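Local coordinates for thymidylate synthase (Enterobacteria phage T4, PDB 1TIS), which catalyses the reductive methylation of dUMP to dTMP with 5,10-methylenetetrahydrofolate, working as a homodimer in the pathway to dTTP, at residues G167-F181 and I205-Y219. Numbering follows the deposited sequence.
With PO4 (phosphate ion), chain B.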
loop_
_atom_site.group_PDB
_atom_site.type_symbol
_atom_site.label_atom_id
_atom_site.label_comp_id
_atom_site.label_asym_id
_atom_site.label_seq_id
_atom_site.Cartn_x
_atom_site.Cartn_y
_atom_site.Cartn_z
ATOM N N GLY A 167 14.412 14.179 12.343
ATOM C CA GLY A 167 14.148 13.935 13.746
ATOM C C GLY A 167 12.779 13.369 14.054
ATOM O O GLY A 167 12.407 13.198 15.214
ATOM N N TYR A 168 11.987 13.078 13.035
ATOM C CA TYR A 168 10.731 12.406 13.290
ATOM C C TYR A 168 10.688 11.114 12.454
ATOM O O TYR A 168 11.436 10.908 11.479
ATOM C CB TYR A 168 9.581 13.335 12.944
ATOM C CG TYR A 168 9.539 14.645 13.722
ATOM C CD1 TYR A 168 10.225 15.735 13.221
ATOM C CD2 TYR A 168 8.748 14.807 14.849
ATOM C CE1 TYR A 168 10.121 16.984 13.808
ATOM C CE2 TYR A 168 8.635 16.058 15.438
ATOM C CZ TYR A 168 9.318 17.152 14.912
ATOM O OH TYR A 168 9.163 18.444 15.431
ATOM N N LEU A 169 9.877 10.197 12.943
ATOM C CA LEU A 169 9.687 8.915 12.311
ATOM C C LEU A 169 8.266 8.952 11.841
ATOM O O LEU A 169 7.401 9.441 12.568
ATOM C CB LEU A 169 9.838 7.803 13.307
ATOM C CG LEU A 169 9.621 6.403 12.841
ATOM C CD1 LEU A 169 10.656 6.029 11.787
ATOM C CD2 LEU A 169 9.688 5.516 14.050
ATOM N N ASP A 170 7.961 8.462 10.668
ATOM C CA ASP A 170 6.593 8.524 10.223
ATOM C C ASP A 170 6.206 7.115 9.814
ATOM O O ASP A 170 7.113 6.418 9.332
ATOM C CB ASP A 170 6.493 9.484 9.041
ATOM C CG ASP A 170 7.039 10.904 9.228
ATOM O OD1 ASP A 170 6.921 11.491 10.306
ATOM O OD2 ASP A 170 7.574 11.434 8.257
ATOM N N LEU A 171 4.965 6.637 10.001
ATOM C CA LEU A 171 4.616 5.316 9.530
ATOM C C LEU A 171 3.370 5.435 8.692
ATOM O O LEU A 171 2.511 6.264 8.991
ATOM C CB LEU A 171 4.304 4.336 10.675
ATOM C CG LEU A 171 4.026 2.857 10.274
ATOM C CD1 LEU A 171 4.442 1.992 11.430
ATOM C CD2 LEU A 171 2.569 2.589 9.942
ATOM N N GLN A 172 3.174 4.603 7.679
ATOM C CA GLN A 172 1.943 4.604 6.889
ATOM C C GLN A 172 1.484 3.180 6.547
ATOM O O GLN A 172 2.198 2.429 5.903
ATOM C CB GLN A 172 2.171 5.416 5.601
ATOM C CG GLN A 172 1.056 5.186 4.626
ATOM C CD GLN A 172 1.193 6.036 3.415
ATOM O OE1 GLN A 172 0.243 6.738 3.121
ATOM N NE2 GLN A 172 2.293 6.093 2.692
ATOM N N TRP A 173 0.294 2.784 6.896
ATOM C CA TRP A 173 -0.185 1.448 6.608
ATOM C C TRP A 173 -1.126 1.478 5.445
ATOM O O TRP A 173 -1.701 2.532 5.092
ATOM C CB TRP A 173 -0.934 0.789 7.809
ATOM C CG TRP A 173 -1.647 1.687 8.808
ATOM C CD1 TRP A 173 -1.110 2.826 9.396
ATOM C CD2 TRP A 173 -2.921 1.502 9.189
ATOM N NE1 TRP A 173 -2.055 3.370 10.130
ATOM C CE2 TRP A 173 -3.146 2.603 10.025
ATOM C CE3 TRP A 173 -3.858 0.555 8.906
ATOM C CZ2 TRP A 173 -4.353 2.815 10.627
ATOM C CZ3 TRP A 173 -5.076 0.764 9.508
ATOM C CH2 TRP A 173 -5.319 1.869 10.345
ATOM N N TYR A 174 -1.237 0.322 4.816
ATOM C CA TYR A 174 -2.289 0.179 3.813
ATOM C C TYR A 174 -3.197 -0.926 4.364
ATOM O O TYR A 174 -2.708 -1.937 4.883
ATOM C CB TYR A 174 -1.676 -0.199 2.490
ATOM C CG TYR A 174 -2.679 -0.277 1.378
ATOM C CD1 TYR A 174 -3.551 -1.356 1.297
ATOM C CD2 TYR A 174 -2.687 0.736 0.451
ATOM C CE1 TYR A 174 -4.458 -1.424 0.265
ATOM C CE2 TYR A 174 -3.584 0.666 -0.590
ATOM C CZ TYR A 174 -4.446 -0.409 -0.661
ATOM O OH TYR A 174 -5.302 -0.476 -1.710
ATOM N N GLN A 175 -4.504 -0.737 4.357
ATOM C CA GLN A 175 -5.418 -1.744 4.883
ATOM C C GLN A 175 -6.385 -2.064 3.764
ATOM O O GLN A 175 -6.943 -1.168 3.119
ATOM C CB GLN A 175 -6.164 -1.200 6.074
ATOM C CG GLN A 175 -7.159 -2.159 6.658
ATOM C CD GLN A 175 -6.857 -2.467 8.103
ATOM O OE1 GLN A 175 -6.415 -3.567 8.441
ATOM N NE2 GLN A 175 -7.000 -1.551 9.038
ATOM N N ARG A 176 -6.557 -3.349 3.521
ATOM C CA ARG A 176 -7.399 -3.874 2.474
ATOM C C ARG A 176 -8.875 -3.569 2.662
ATOM O O ARG A 176 -9.527 -3.101 1.717
ATOM C CB ARG A 176 -7.223 -5.369 2.407
ATOM C CG ARG A 176 -7.727 -5.947 1.119
ATOM C CD ARG A 176 -7.693 -7.432 1.230
ATOM N NE ARG A 176 -8.530 -7.991 2.270
ATOM C CZ ARG A 176 -7.963 -8.780 3.169
ATOM N NH1 ARG A 176 -6.652 -9.047 3.125
ATOM N NH2 ARG A 176 -8.703 -9.320 4.120
ATOM N N SER A 177 -9.444 -3.891 3.829
ATOM C CA SER A 177 -10.853 -3.608 4.084
ATOM C C SER A 177 -10.869 -3.097 5.521
ATOM O O SER A 177 -10.088 -3.595 6.350
ATOM C CB SER A 177 -11.698 -4.896 3.940
ATOM O OG SER A 177 -13.001 -4.675 3.374
ATOM N N VAL A 178 -11.665 -2.065 5.827
ATOM C CA VAL A 178 -11.733 -1.591 7.190
ATOM C C VAL A 178 -13.157 -1.467 7.631
ATOM O O VAL A 178 -14.033 -1.127 6.836
ATOM C CB VAL A 178 -11.155 -0.205 7.431
ATOM C CG1 VAL A 178 -10.251 -0.447 8.632
ATOM C CG2 VAL A 178 -10.462 0.450 6.235
ATOM N N ASP A 179 -13.431 -1.742 8.893
ATOM C CA ASP A 179 -14.764 -1.553 9.436
ATOM C C ASP A 179 -14.655 -0.247 10.198
ATOM O O ASP A 179 -14.349 -0.310 11.391
ATOM C CB ASP A 179 -15.121 -2.715 10.397
ATOM C CG ASP A 179 -16.540 -2.676 10.980
ATOM O OD1 ASP A 179 -17.132 -1.587 11.058
ATOM O OD2 ASP A 179 -17.046 -3.750 11.353
ATOM N N VAL A 180 -14.904 0.924 9.631
ATOM C CA VAL A 180 -14.735 2.169 10.392
ATOM C C VAL A 180 -15.493 2.198 11.701
ATOM O O VAL A 180 -14.914 2.633 12.671
ATOM C CB VAL A 180 -15.187 3.368 9.632
ATOM C CG1 VAL A 180 -14.638 4.577 10.295
ATOM C CG2 VAL A 180 -14.598 3.386 8.261
ATOM N N PHE A 181 -16.706 1.630 11.753
ATOM C CA PHE A 181 -17.548 1.527 12.946
ATOM C C PHE A 181 -16.694 0.885 14.052
ATOM O O PHE A 181 -16.309 1.519 15.040
ATOM C CB PHE A 181 -18.759 0.669 12.508
ATOM C CG PHE A 181 -20.164 0.635 13.151
ATOM C CD1 PHE A 181 -20.502 1.217 14.370
ATOM C CD2 PHE A 181 -21.164 -0.049 12.440
ATOM C CE1 PHE A 181 -21.812 1.113 14.830
ATOM C CE2 PHE A 181 -22.468 -0.138 12.914
ATOM C CZ PHE A 181 -22.800 0.447 14.114
ATOM N N ILE A 205 11.888 11.251 17.376
ATOM C CA ILE A 205 10.672 11.844 17.909
ATOM C C ILE A 205 9.621 11.201 17.033
ATOM O O ILE A 205 9.698 11.272 15.804
ATOM C CB ILE A 205 10.627 13.409 17.721
ATOM C CG1 ILE A 205 11.872 14.133 18.309
ATOM C CG2 ILE A 205 9.328 13.893 18.336
ATOM C CD1 ILE A 205 12.308 13.877 19.779
ATOM N N PRO A 206 8.657 10.507 17.600
ATOM C CA PRO A 206 7.509 10.041 16.843
ATOM C C PRO A 206 6.887 11.217 16.071
ATOM O O PRO A 206 6.716 12.329 16.580
ATOM C CB PRO A 206 6.654 9.409 17.926
ATOM C CG PRO A 206 7.131 10.009 19.238
ATOM C CD PRO A 206 8.620 10.109 19.007
ATOM N N GLY A 207 6.617 11.000 14.790
ATOM C CA GLY A 207 6.148 12.044 13.913
ATOM C C GLY A 207 4.745 11.860 13.472
ATOM O O GLY A 207 3.850 11.902 14.296
ATOM N N ASP A 208 4.495 11.651 12.209
ATOM C CA ASP A 208 3.124 11.651 11.752
ATOM C C ASP A 208 2.678 10.244 11.467
ATOM O O ASP A 208 3.540 9.400 11.163
ATOM C CB ASP A 208 2.983 12.453 10.481
ATOM C CG ASP A 208 3.275 13.949 10.567
ATOM O OD1 ASP A 208 3.905 14.432 11.522
ATOM O OD2 ASP A 208 2.862 14.636 9.637
ATOM N N LEU A 209 1.359 9.996 11.496
ATOM C CA LEU A 209 0.795 8.678 11.255
ATOM C C LEU A 209 -0.135 8.809 10.077
ATOM O O LEU A 209 -1.060 9.593 10.214
ATOM C CB LEU A 209 0.037 8.209 12.484
ATOM C CG LEU A 209 -0.469 6.797 12.516
ATOM C CD1 LEU A 209 0.667 5.785 12.545
ATOM C CD2 LEU A 209 -1.343 6.661 13.755
ATOM N N ILE A 210 0.028 8.109 8.945
ATOM C CA ILE A 210 -0.811 8.248 7.752
ATOM C C ILE A 210 -1.441 6.920 7.467
ATOM O O ILE A 210 -0.799 5.907 7.669
ATOM C CB ILE A 210 0.019 8.638 6.546
ATOM C CG1 ILE A 210 0.994 9.741 6.854
ATOM C CG2 ILE A 210 -0.902 9.172 5.490
ATOM C CD1 ILE A 210 1.955 9.846 5.658
ATOM N N PHE A 211 -2.637 6.829 6.934
ATOM C CA PHE A 211 -3.310 5.545 6.751
ATOM C C PHE A 211 -3.893 5.504 5.358
ATOM O O PHE A 211 -4.661 6.435 5.061
ATOM C CB PHE A 211 -4.446 5.382 7.791
ATOM C CG PHE A 211 -5.668 4.574 7.364
ATOM C CD1 PHE A 211 -5.618 3.202 7.258
ATOM C CD2 PHE A 211 -6.838 5.232 7.067
ATOM C CE1 PHE A 211 -6.733 2.493 6.854
ATOM C CE2 PHE A 211 -7.951 4.526 6.663
ATOM C CZ PHE A 211 -7.903 3.150 6.556
ATOM N N SER A 212 -3.610 4.445 4.581
ATOM C CA SER A 212 -4.169 4.370 3.251
ATOM C C SER A 212 -5.259 3.322 3.267
ATOM O O SER A 212 -5.091 2.221 3.810
ATOM C CB SER A 212 -3.073 4.022 2.297
ATOM O OG SER A 212 -1.991 4.946 2.381
ATOM N N GLY A 213 -6.396 3.612 2.671
ATOM C CA GLY A 213 -7.510 2.696 2.758
ATOM C C GLY A 213 -7.890 2.123 1.413
ATOM O O GLY A 213 -7.732 2.737 0.346
ATOM N N GLY A 214 -8.337 0.896 1.562
ATOM C CA GLY A 214 -8.897 0.204 0.447
ATOM C C GLY A 214 -10.405 0.255 0.606
ATOM O O GLY A 214 -11.039 1.316 0.483
ATOM N N ASN A 215 -11.052 -0.856 0.889
ATOM C CA ASN A 215 -12.480 -0.768 1.073
ATOM C C ASN A 215 -12.889 -0.412 2.492
ATOM O O ASN A 215 -13.126 -1.276 3.357
ATOM C CB ASN A 215 -13.077 -2.065 0.689
ATOM C CG ASN A 215 -14.544 -1.931 0.398
ATOM O OD1 ASN A 215 -14.976 -2.072 -0.739
ATOM N ND2 ASN A 215 -15.374 -1.676 1.395
ATOM N N THR A 216 -12.973 0.897 2.690
ATOM C CA THR A 216 -13.496 1.545 3.902
ATOM C C THR A 216 -15.031 1.418 3.864
ATOM O O THR A 216 -15.761 1.888 2.983
ATOM C CB THR A 216 -13.042 3.024 3.901
ATOM O OG1 THR A 216 -11.625 3.023 4.076
ATOM C CG2 THR A 216 -13.680 3.840 4.991
ATOM N N HIS A 217 -15.552 0.724 4.851
ATOM C CA HIS A 217 -16.942 0.430 4.836
ATOM C C HIS A 217 -17.553 0.553 6.224
ATOM O O HIS A 217 -16.861 0.369 7.243
ATOM C CB HIS A 217 -17.037 -0.962 4.230
ATOM C CG HIS A 217 -16.388 -2.172 4.919
ATOM N ND1 HIS A 217 -16.354 -2.592 6.188
ATOM C CD2 HIS A 217 -15.724 -3.127 4.194
ATOM C CE1 HIS A 217 -15.723 -3.739 6.253
ATOM N NE2 HIS A 217 -15.349 -4.039 5.039
ATOM N N ILE A 218 -18.850 0.854 6.253
ATOM C CA ILE A 218 -19.660 0.948 7.450
ATOM C C ILE A 218 -20.748 -0.080 7.173
ATOM O O ILE A 218 -21.311 -0.044 6.074
ATOM C CB ILE A 218 -20.277 2.330 7.547
ATOM C CG1 ILE A 218 -19.244 3.437 7.581
ATOM C CG2 ILE A 218 -21.125 2.325 8.803
ATOM C CD1 ILE A 218 -19.935 4.805 7.575
ATOM N N TYR A 219 -21.092 -0.978 8.101
ATOM C CA TYR A 219 -22.081 -2.035 7.802
ATOM C C TYR A 219 -23.483 -1.487 7.928
ATOM O O TYR A 219 -23.676 -0.587 8.758
ATOM C CB TYR A 219 -21.971 -3.254 8.764
ATOM C CG TYR A 219 -20.762 -4.164 8.509
ATOM C CD1 TYR A 219 -20.631 -4.822 7.300
ATOM C CD2 TYR A 219 -19.770 -4.288 9.459
ATOM C CE1 TYR A 219 -19.518 -5.582 7.033
ATOM C CE2 TYR A 219 -18.657 -5.053 9.189
ATOM C CZ TYR A 219 -18.531 -5.689 7.979
ATOM O OH TYR A 219 -17.365 -6.384 7.696
HETATM P P PO4 B . -12.214 -9.527 4.206
HETATM O O1 PO4 B . -13.362 -10.641 4.391
HETATM O O2 PO4 B . -12.843 -8.231 4.580
HETATM O O3 PO4 B . -11.869 -9.647 2.765
HETATM O O4 PO4 B . -11.213 -10.024 5.165
#
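Phe-211 lies obliquely across one face of the Trp-173 indole, the two residues paired on neighbouring parallel strands of a beta-alpha-beta unit, 168-179 and 205-219 joined through helix 184-202, within the central sheet of the thymidylate synthase fold. Phe-211 can be followed outward: its CB lies over the five-membered ring of Trp-173 in a CH-pi contact, CD1 sits over the indole face, 3.4 Å from Trp-173 CZ3, CE1 reaches Gln-175 CB, and CZ ends 3.7 Å from Val-178 CG2. The two ring systems are inclined at 45°, and Tyr-191 of the connecting helix stacks on the indole. The register slips by one residue at a beta bulge between Leu-169 and Leu-171. There, with CG anti to the carbonyl carbon (chi1 -54°), Asp-170 OD1 takes the N-H of Asp-208 almost straight, on the anti side and well out of the carboxylate plane. Gln-172 runs extended past Ile-210, and its NE2 bonds Gly-213 O of the second subunit, tying the sheet to the dimer interface. Both strands turn a corner, at 176-177 and 214-215, where Arg-176 to Asp-179 and His-217 to Tyr-219 by similarity bind dUMP shared between the two subunits. Arg-176 NH2 donates at its guanidinium edge to O4 of a phosphate ion, probably from the crystallisation liquor (2.8 Å); Arg-137 of the second subunit grips the same ion, consistent with a nucleotide phosphate site. Farther on, Asp-179 OD2 meets Tyr-219 CE2 at the ring edge, the carboxylate turned 86° from the ring plane.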